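Local structure of glucose 1-dehydrogenase (Haloferax mediterranei, 2B5W) at residues Thr32-Val37 and Gly122-Glu126; Glu144-Leu148 and Leu324-Val328; Ile257-Gln261 and Ala286-Met291. The protein catalyses the zinc-dependent oxidation of D-glucose and several other aldose sugars, using NADP(+) in preference to NAD(+) as electron acceptor. The protein carries 1 engineered substitution. All coordinates share one frame; numbering follows the deposited sequence.

Interaction 1 of 3, residues Thr32-Val37 and Gly122-Glu126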
loop_
_atom_site.group_PDB
_atom_site.type_symbol
_atom_site.label_atom_id
_atom_site.label_comp_id
_atom_site.label_asym_id
_atom_site.label_seq_id
_atom_site.Cartn_x
_atom_site.Cartn_y
_atom_site.Cartn_z
ATOM N N THR A 32 12.150 -35.259 11.245
ATOM C CA THR A 32 11.620 -34.108 11.982
ATOM C C THR A 32 12.244 -33.972 13.357
ATOM O O THR A 32 12.330 -34.947 14.110
ATOM C CB THR A 32 10.117 -34.240 12.101
ATOM O OG1 THR A 32 9.589 -34.401 10.777
ATOM C CG2 THR A 32 9.499 -33.002 12.684
ATOM N N LEU A 33 12.697 -32.759 13.682
ATOM C CA LEU A 33 13.234 -32.454 15.017
ATOM C C LEU A 33 12.092 -31.851 15.842
ATOM O O LEU A 33 11.617 -32.472 16.776
ATOM C CB LEU A 33 14.441 -31.507 14.947
ATOM C CG LEU A 33 15.645 -32.128 14.264
ATOM C CD1 LEU A 33 16.605 -31.019 13.880
ATOM C CD2 LEU A 33 16.339 -33.113 15.155
ATOM N N ARG A 34 11.642 -30.636 15.492
ATOM C CA ARG A 34 10.566 -29.930 16.203
ATOM C C ARG A 34 9.638 -29.245 15.234
ATOM O O ARG A 34 10.065 -28.812 14.166
ATOM C CB ARG A 34 11.142 -28.881 17.162
ATOM C CG ARG A 34 11.876 -29.491 18.346
ATOM C CD ARG A 34 12.698 -28.461 19.115
ATOM N NE ARG A 34 13.209 -29.071 20.332
ATOM C CZ ARG A 34 13.565 -28.386 21.382
ATOM N NH1 ARG A 34 13.579 -27.066 21.349
ATOM N NH2 ARG A 34 13.950 -29.039 22.493
ATOM N N VAL A 35 8.366 -29.133 15.595
ATOM C CA VAL A 35 7.379 -28.421 14.797
ATOM C C VAL A 35 6.604 -27.504 15.713
ATOM O O VAL A 35 6.089 -27.921 16.752
ATOM C CB VAL A 35 6.407 -29.371 14.067
ATOM C CG1 VAL A 35 5.497 -28.589 13.156
ATOM C CG2 VAL A 35 7.160 -30.424 13.323
ATOM N N GLY A 36 6.572 -26.226 15.388
ATOM C CA GLY A 36 5.841 -25.244 16.134
ATOM C C GLY A 36 4.351 -25.259 15.896
ATOM O O GLY A 36 3.855 -25.835 14.932
ATOM N N VAL A 37 3.633 -24.634 16.819
ATOM C CA VAL A 37 2.188 -24.451 16.751
ATOM C C VAL A 37 1.913 -22.948 16.775
ATOM O O VAL A 37 2.555 -22.194 17.494
ATOM C CB VAL A 37 1.536 -25.129 17.942
ATOM C CG1 VAL A 37 0.034 -24.861 17.988
ATOM C CG2 VAL A 37 1.808 -26.639 17.937
ATOM N N GLY A 122 1.058 -31.741 6.500
ATOM C CA GLY A 122 2.092 -30.929 7.121
ATOM C C GLY A 122 3.279 -31.756 7.577
ATOM O O GLY A 122 3.569 -32.831 7.030
ATOM N N TYR A 123 3.955 -31.248 8.616
ATOM C CA TYR A 123 5.248 -31.722 9.029
ATOM C C TYR A 123 5.287 -32.424 10.397
ATOM O O TYR A 123 6.356 -32.904 10.792
ATOM C CB TYR A 123 6.244 -30.551 9.052
ATOM C CG TYR A 123 6.379 -29.859 7.712
ATOM C CD1 TYR A 123 6.782 -30.569 6.590
ATOM C CD2 TYR A 123 6.097 -28.498 7.555
ATOM C CE1 TYR A 123 6.894 -29.955 5.362
ATOM C CE2 TYR A 123 6.191 -27.899 6.342
ATOM C CZ TYR A 123 6.591 -28.625 5.245
ATOM O OH TYR A 123 6.707 -28.046 3.997
ATOM N N MET A 124 4.140 -32.519 11.080
ATOM C CA MET A 124 4.086 -33.187 12.374
ATOM C C MET A 124 4.050 -34.703 12.195
ATOM O O MET A 124 3.051 -35.359 12.495
ATOM C CB MET A 124 2.892 -32.724 13.210
ATOM C CG MET A 124 3.067 -31.347 13.737
ATOM S SD MET A 124 1.713 -30.842 14.789
ATOM C CE MET A 124 2.318 -29.198 15.251
ATOM N N SER A 125 5.138 -35.233 11.684
ATOM C CA SER A 125 5.329 -36.656 11.489
ATOM C C SER A 125 6.791 -36.916 11.741
ATOM O O SER A 125 7.593 -35.991 11.714
ATOM C CB SER A 125 4.914 -37.103 10.074
ATOM O OG SER A 125 5.602 -36.420 9.045
ATOM N N GLU A 126 7.172 -38.165 12.013
ATOM C CA GLU A 126 8.557 -38.429 12.337
ATOM C C GLU A 126 9.510 -38.135 11.190
ATOM O O GLU A 126 10.657 -37.793 11.431
ATOM C CB GLU A 126 8.713 -39.869 12.857
ATOM C CG GLU A 126 7.971 -40.051 14.169
ATOM C CD GLU A 126 8.117 -41.430 14.772
ATOM O OE1 GLU A 126 7.480 -42.376 14.268
ATOM O OE2 GLU A 126 8.842 -41.552 15.781
#
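Thr32 joins the loop Gly122-Glu126 through two hydrogen bonds to successive carbonyls. Its backbone N donates to Glu126 O at 2.9 Å, with the donor well above the carbonyl plane, and its hydroxyl OG1 donates to Ser125 O at 2.7 Å, nearly in line with that carbonyl (C=O...donor angle 158°). With OG1 anti to the carbonyl carbon of Thr32 (chi1 -55°), the hydroxyl stands beside the residue's own N, and both donors face the loop together. A valine here would remove the hydroxyl and would probably leave Ser125 O without this partner, weakening the hold on the loop just before strand 127-131. Farther along, contact becomes apolar: Val35 CG1 rests on Met124 CG at 3.7 Å, while Val35 CG2 lies 3.6 Å from Tyr123 O. The straight chain of Met124 (chi2 -177°) carries CE to Val37 CG2, also at 3.7 Å. Strand 27-37 belongs to the mixed sheet of the GroES-like domain and pairs antiparallel with 64-71, 127-131 and 349-353; a classic beta bulge sets Leu33 and Arg34 opposite the single residue Val66. Met124 centres an inverse gamma turn, closed by a weak bond from Ser125 N to Tyr123 O. In the next shell, Tyr123 OH hydrogen-bonds Thr86 O and Ser125 OG hydrogen-bonds Phe127 O, while Gly36 pairs through its backbone with the zinc ligand Glu64.

Interaction 2 of 3, residues Glu144-Leu148 and Leu324-Val328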
loop_
_atom_site.group_PDB
_atom_site.type_symbol
_atom_site.label_atom_id
_atom_site.label_comp_id
_atom_site.label_asym_id
_atom_site.label_seq_id
_atom_site.Cartn_x
_atom_site.Cartn_y
_atom_site.Cartn_z
ATOM N N GLU A 144 17.563 -26.109 17.687
ATOM C CA GLU A 144 16.705 -26.145 18.870
ATOM C C GLU A 144 15.456 -25.303 18.691
ATOM O O GLU A 144 14.339 -25.716 18.998
ATOM C CB GLU A 144 17.508 -25.731 20.135
ATOM C CG GLU A 144 16.679 -25.665 21.405
ATOM C CD GLU A 144 17.378 -25.017 22.583
ATOM O OE1 GLU A 144 16.674 -24.700 23.574
ATOM O OE2 GLU A 144 18.606 -24.819 22.515
ATOM N N LEU A 145 15.637 -24.090 18.180
ATOM C CA LEU A 145 14.533 -23.162 18.012
ATOM C C LEU A 145 14.213 -22.934 16.532
ATOM O O LEU A 145 13.581 -21.913 16.157
ATOM C CB LEU A 145 14.800 -21.860 18.725
ATOM C CG LEU A 145 14.998 -21.975 20.220
ATOM C CD1 LEU A 145 15.225 -20.566 20.810
ATOM C CD2 LEU A 145 13.790 -22.672 20.890
ATOM N N GLY A 146 14.503 -23.945 15.716
ATOM C CA GLY A 146 14.379 -23.777 14.262
ATOM C C GLY A 146 12.952 -23.650 13.772
ATOM O O GLY A 146 12.712 -23.156 12.635
ATOM N N PHE A 147 11.999 -24.095 14.580
ATOM C CA PHE A 147 10.591 -23.881 14.319
ATOM C C PHE A 147 10.174 -22.415 14.327
ATOM O O PHE A 147 9.042 -22.137 14.004
ATOM C CB PHE A 147 9.735 -24.719 15.284
ATOM C CG PHE A 147 9.925 -24.357 16.724
ATOM C CD1 PHE A 147 9.160 -23.350 17.327
ATOM C CD2 PHE A 147 10.865 -25.018 17.509
ATOM C CE1 PHE A 147 9.383 -23.023 18.651
ATOM C CE2 PHE A 147 11.074 -24.679 18.790
ATOM C CZ PHE A 147 10.343 -23.707 19.384
ATOM N N LEU A 148 11.053 -21.505 14.753
ATOM C CA LEU A 148 10.753 -20.088 14.754
ATOM C C LEU A 148 11.147 -19.443 13.433
ATOM O O LEU A 148 10.728 -18.317 13.157
ATOM C CB LEU A 148 11.483 -19.358 15.869
ATOM C CG LEU A 148 11.056 -19.704 17.296
ATOM C CD1 LEU A 148 11.869 -18.878 18.265
ATOM C CD2 LEU A 148 9.602 -19.490 17.483
ATOM N N LEU A 324 13.795 -15.057 23.489
ATOM C CA LEU A 324 13.560 -16.410 22.976
ATOM C C LEU A 324 13.182 -17.383 24.119
ATOM O O LEU A 324 12.350 -18.271 23.919
ATOM C CB LEU A 324 14.765 -16.915 22.194
ATOM C CG LEU A 324 15.089 -16.117 20.940
ATOM C CD1 LEU A 324 16.399 -16.598 20.373
ATOM C CD2 LEU A 324 14.003 -16.216 19.907
ATOM N N GLU A 325 13.779 -17.223 25.304
ATOM C CA GLU A 325 13.440 -18.061 26.451
ATOM C C GLU A 325 11.994 -17.814 26.895
ATOM O O GLU A 325 11.250 -18.755 27.132
ATOM C CB GLU A 325 14.417 -17.793 27.607
ATOM C CG GLU A 325 15.858 -18.227 27.347
ATOM C CD GLU A 325 16.813 -17.860 28.480
ATOM O OE1 GLU A 325 16.482 -16.996 29.324
ATOM O OE2 GLU A 325 17.914 -18.440 28.529
ATOM N N ASP A 326 11.571 -16.548 26.950
ATOM C CA ASP A 326 10.245 -16.219 27.469
ATOM C C ASP A 326 9.123 -16.457 26.459
ATOM O O ASP A 326 7.974 -16.761 26.803
ATOM C CB ASP A 326 10.199 -14.795 28.010
ATOM C CG ASP A 326 11.064 -14.592 29.255
ATOM O OD1 ASP A 326 11.617 -15.560 29.822
ATOM O OD2 ASP A 326 11.227 -13.466 29.740
ATOM N N LEU A 327 9.435 -16.312 25.181
ATOM C CA LEU A 327 8.475 -16.538 24.121
ATOM C C LEU A 327 8.005 -17.977 24.049
ATOM O O LEU A 327 6.816 -18.228 23.868
ATOM C CB LEU A 327 9.094 -16.130 22.768
ATOM C CG LEU A 327 8.145 -16.262 21.555
ATOM C CD1 LEU A 327 7.191 -15.118 21.493
ATOM C CD2 LEU A 327 8.978 -16.370 20.254
ATOM N N VAL A 328 8.959 -18.895 24.147
ATOM C CA VAL A 328 8.698 -20.335 24.002
ATOM C C VAL A 328 8.342 -20.906 25.384
ATOM O O VAL A 328 9.200 -21.190 26.232
ATOM C CB VAL A 328 9.867 -21.065 23.334
ATOM C CG1 VAL A 328 9.498 -22.544 23.160
ATOM C CG2 VAL A 328 10.154 -20.453 21.976
#
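The ring of Phe147 meets Val328 at its edge: CG1 of the valine lies near the ring plane, 4.0 Å from CZ, and CG2 of the same residue stands only slightly farther off. The two side chains approach from opposite directions, so the ring presents its far end to the branched valine. Ala351 of strand 349-353 also touches the phenylalanine side chain. Phe147 CG sits between the backbone N and the carbonyl carbon (chi1 62°); although CB does not point at the other segment, this rotation swings the ring to Val328, just beyond the helix. Beside the ring, two leucines address the helix directly. Leu145 CD1 touches Leu324 CB at 3.9 Å, and Leu148 CD1 meets Leu324 CD2 at 3.8 Å, so Leu324 is met by one leucine at its root and by another at a branch. Leu148 uses its other methyl, CD2, for a looser approach of 4.2 Å to Leu327 CD2. Val328 CG2 also lies 4.4 Å from both Leu145 CD2 and Leu148 CD1, which places the valine among the ring and both leucines. No hydrogen bond crosses this interface; Leu148 N, at the end of the 3-10 turn, donates back to Leu145 O, and Leu327 bonds through its backbone to Lys349. Phe316 of helix 306-318 packs on both Leu145 and Leu324. The contact thus fits an apolar junction of a medium-chain zinc-containing alcohol dehydrogenase: the link from the GroES-like domain into helix 149-164 is packed against the end of helix 321-327, where the chain returns to the catalytic-domain sheet as strand 328-333.

Interaction 3 of 3, residues Ile257-Gln261 and Ala286-Met291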
loop_
_atom_site.group_PDB
_atom_site.type_symbol
_atom_site.label_atom_id
_atom_site.label_comp_id
_atom_site.label_asym_id
_atom_site.label_seq_id
_atom_site.Cartn_x
_atom_site.Cartn_y
_atom_site.Cartn_z
ATOM N N ILE A 257 -9.062 -0.924 9.438
ATOM C CA ILE A 257 -9.657 0.391 9.166
ATOM C C ILE A 257 -9.046 1.505 9.987
ATOM O O ILE A 257 -8.701 2.568 9.488
ATOM C CB ILE A 257 -11.185 0.354 9.462
ATOM C CG1 ILE A 257 -11.889 -0.766 8.686
ATOM C CG2 ILE A 257 -11.802 1.730 9.214
ATOM C CD1 ILE A 257 -11.859 -0.616 7.179
ATOM N N GLN A 258 -8.885 1.258 11.287
ATOM C CA GLN A 258 -8.446 2.296 12.179
ATOM C C GLN A 258 -6.966 2.549 12.146
ATOM O O GLN A 258 -6.529 3.614 12.571
ATOM C CB GLN A 258 -8.882 2.004 13.622
ATOM C CG GLN A 258 -10.414 2.020 13.791
ATOM C CD GLN A 258 -11.074 3.322 13.312
ATOM O OE1 GLN A 258 -10.497 4.406 13.414
ATOM N NE2 GLN A 258 -12.303 3.209 12.807
ATOM N N SER A 259 -6.200 1.595 11.610
ATOM C CA SER A 259 -4.753 1.760 11.501
ATOM C C SER A 259 -4.440 3.021 10.726
ATOM O O SER A 259 -3.495 3.717 11.027
ATOM C CB SER A 259 -4.099 0.558 10.808
ATOM O OG SER A 259 -4.576 0.364 9.480
ATOM N N VAL A 260 -5.248 3.320 9.714
ATOM C CA VAL A 260 -5.022 4.511 8.905
ATOM C C VAL A 260 -5.044 5.780 9.755
ATOM O O VAL A 260 -4.302 6.708 9.503
ATOM C CB VAL A 260 -6.067 4.561 7.766
ATOM C CG1 VAL A 260 -6.081 5.916 7.043
ATOM C CG2 VAL A 260 -5.740 3.425 6.778
ATOM N N GLN A 261 -5.910 5.807 10.778
ATOM C CA GLN A 261 -5.987 6.964 11.650
ATOM C C GLN A 261 -4.827 7.042 12.640
ATOM O O GLN A 261 -4.477 8.130 13.076
ATOM C CB GLN A 261 -7.324 6.984 12.404
ATOM C CG GLN A 261 -8.566 6.950 11.504
ATOM C CD GLN A 261 -8.584 8.020 10.410
ATOM O OE1 GLN A 261 -8.980 7.722 9.268
ATOM N NE2 GLN A 261 -8.179 9.241 10.737
ATOM N N ALA A 286 -13.462 9.337 5.926
ATOM C CA ALA A 286 -12.287 9.679 6.714
ATOM C C ALA A 286 -11.097 8.750 6.405
ATOM O O ALA A 286 -9.978 9.216 6.383
ATOM C CB ALA A 286 -12.611 9.641 8.232
ATOM N N PHE A 287 -11.384 7.474 6.231
ATOM C CA PHE A 287 -10.397 6.457 5.840
ATOM C C PHE A 287 -9.737 6.871 4.531
ATOM O O PHE A 287 -8.525 6.995 4.427
ATOM C CB PHE A 287 -11.107 5.112 5.695
ATOM C CG PHE A 287 -10.288 4.044 5.050
ATOM C CD1 PHE A 287 -9.486 3.216 5.817
ATOM C CD2 PHE A 287 -10.314 3.855 3.666
ATOM C CE1 PHE A 287 -8.733 2.194 5.227
ATOM C CE2 PHE A 287 -9.536 2.854 3.074
ATOM C CZ PHE A 287 -8.747 2.028 3.862
ATOM N N HIS A 288 -10.568 7.118 3.524
ATOM C CA HIS A 288 -10.132 7.441 2.173
ATOM C C HIS A 288 -9.335 8.725 2.157
ATOM O O HIS A 288 -8.227 8.754 1.650
ATOM C CB HIS A 288 -11.395 7.550 1.313
ATOM C CG HIS A 288 -11.166 7.743 -0.155
ATOM N ND1 HIS A 288 -12.208 7.670 -1.057
ATOM C CD2 HIS A 288 -10.054 8.008 -0.884
ATOM C CE1 HIS A 288 -11.741 7.850 -2.282
ATOM N NE2 HIS A 288 -10.435 8.050 -2.208
ATOM N N ARG A 289 -9.855 9.809 2.744
ATOM C CA ARG A 289 -9.183 11.090 2.697
ATOM C C ARG A 289 -7.807 11.086 3.425
ATOM O O ARG A 289 -6.855 11.689 2.964
ATOM C CB ARG A 289 -10.087 12.191 3.293
ATOM C CG ARG A 289 -9.506 13.548 3.227
ATOM C CD ARG A 289 -10.417 14.653 3.750
ATOM N NE ARG A 289 -10.558 14.576 5.209
ATOM C CZ ARG A 289 -11.574 14.025 5.862
ATOM N NH1 ARG A 289 -12.614 13.497 5.222
ATOM N NH2 ARG A 289 -11.551 14.015 7.188
ATOM N N GLU A 290 -7.750 10.426 4.574
ATOM C CA GLU A 290 -6.518 10.342 5.346
ATOM C C GLU A 290 -5.448 9.577 4.578
ATOM O O GLU A 290 -4.286 9.966 4.598
ATOM C CB GLU A 290 -6.807 9.666 6.672
ATOM C CG GLU A 290 -5.624 9.658 7.639
ATOM C CD GLU A 290 -5.065 11.047 7.958
ATOM O OE1 GLU A 290 -5.783 12.073 7.880
ATOM O OE2 GLU A 290 -3.885 11.132 8.310
ATOM N N MET A 291 -5.843 8.515 3.872
ATOM C CA MET A 291 -4.858 7.791 3.046
ATOM C C MET A 291 -4.238 8.705 2.027
ATOM O O MET A 291 -3.027 8.687 1.736
ATOM C CB MET A 291 -5.489 6.623 2.303
ATOM C CG MET A 291 -5.908 5.469 3.119
ATOM S SD MET A 291 -4.547 4.386 3.588
ATOM C CE MET A 291 -3.919 3.684 1.995
#
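Val260 and Phe287, the two residues most deeply engaged, meet at the centre of a helix pair. Their side chains cross at about a right angle, and Val260 CG2 comes within 3.6 Å of Phe287 CE1, approaching the ring obliquely. The same methyl also touches Met291 SD at 3.5 Å, serving both the ring and the sulfur, which lie in roughly perpendicular directions from it. The other branch, CG1, turns to the backbone and to Glu290: it lies 3.7 Å from Phe287 O and 3.8 Å from Glu290 CG. With CG1 anti to the backbone N (chi1 168°) and CG2 anti to the carbonyl carbon, CG2 takes the ring, CG1 the Phe287 carbonyl and Glu290, and both come near Met291. At the edge of the Phe287 ring, in its plane, stands Ile257 O, 3.8 Å from CD1. Gln261 extends the contact, its bent side chain lying against Ala286 and Glu290. The helices 253-262 and 284-293, to which these segments belong, approach to 9.3 Å between segment axes and cross at 44°. Leu298 of strand 297-300 supports Val260 and Phe287 from the parallel Rossmann-type sheet. Helix 284-293 also faces the dimer partner: Arg289 forms a salt bridge with Asp277 of the second subunit, and Met291 packs on Leu298 of that subunit. Glu290 lends its CB and CG to Val260 and sends its carboxylate to Lys296, which also hydrogen-bonds Val260 O. The chemistry is therefore divided: methyl, ring and sulfur fill the interior of the interface, while a lysine from outside it ties the acidic side chain to a backbone carbonyl.

Overall arrangement
Interactions 1 and 2 are neighbours, with centres about 14 Å apart, and they touch: Arg34 NH1 probably hydrogen-bonds Glu144 O at 2.8 Å, and Phe147 packs against Gly36. They follow one another along the chain, interaction 2 lying where the chain enters helix 149-164 and where helix 321-327 ends. Strand 349-353, paired with strand 27-37, touches both. Interaction 3 is nested within the loop that interaction 2 closes, yet its centre lies about 36 Å from that of interaction 2 and about 41 Å from that of interaction 1, across the chain's centre. Interaction 1 ties a loop to a strand within the catalytic domain near the zinc site, interaction 2 packs the passage between the domains, and the third belongs to the nucleotide-binding domain beside the dimer partner.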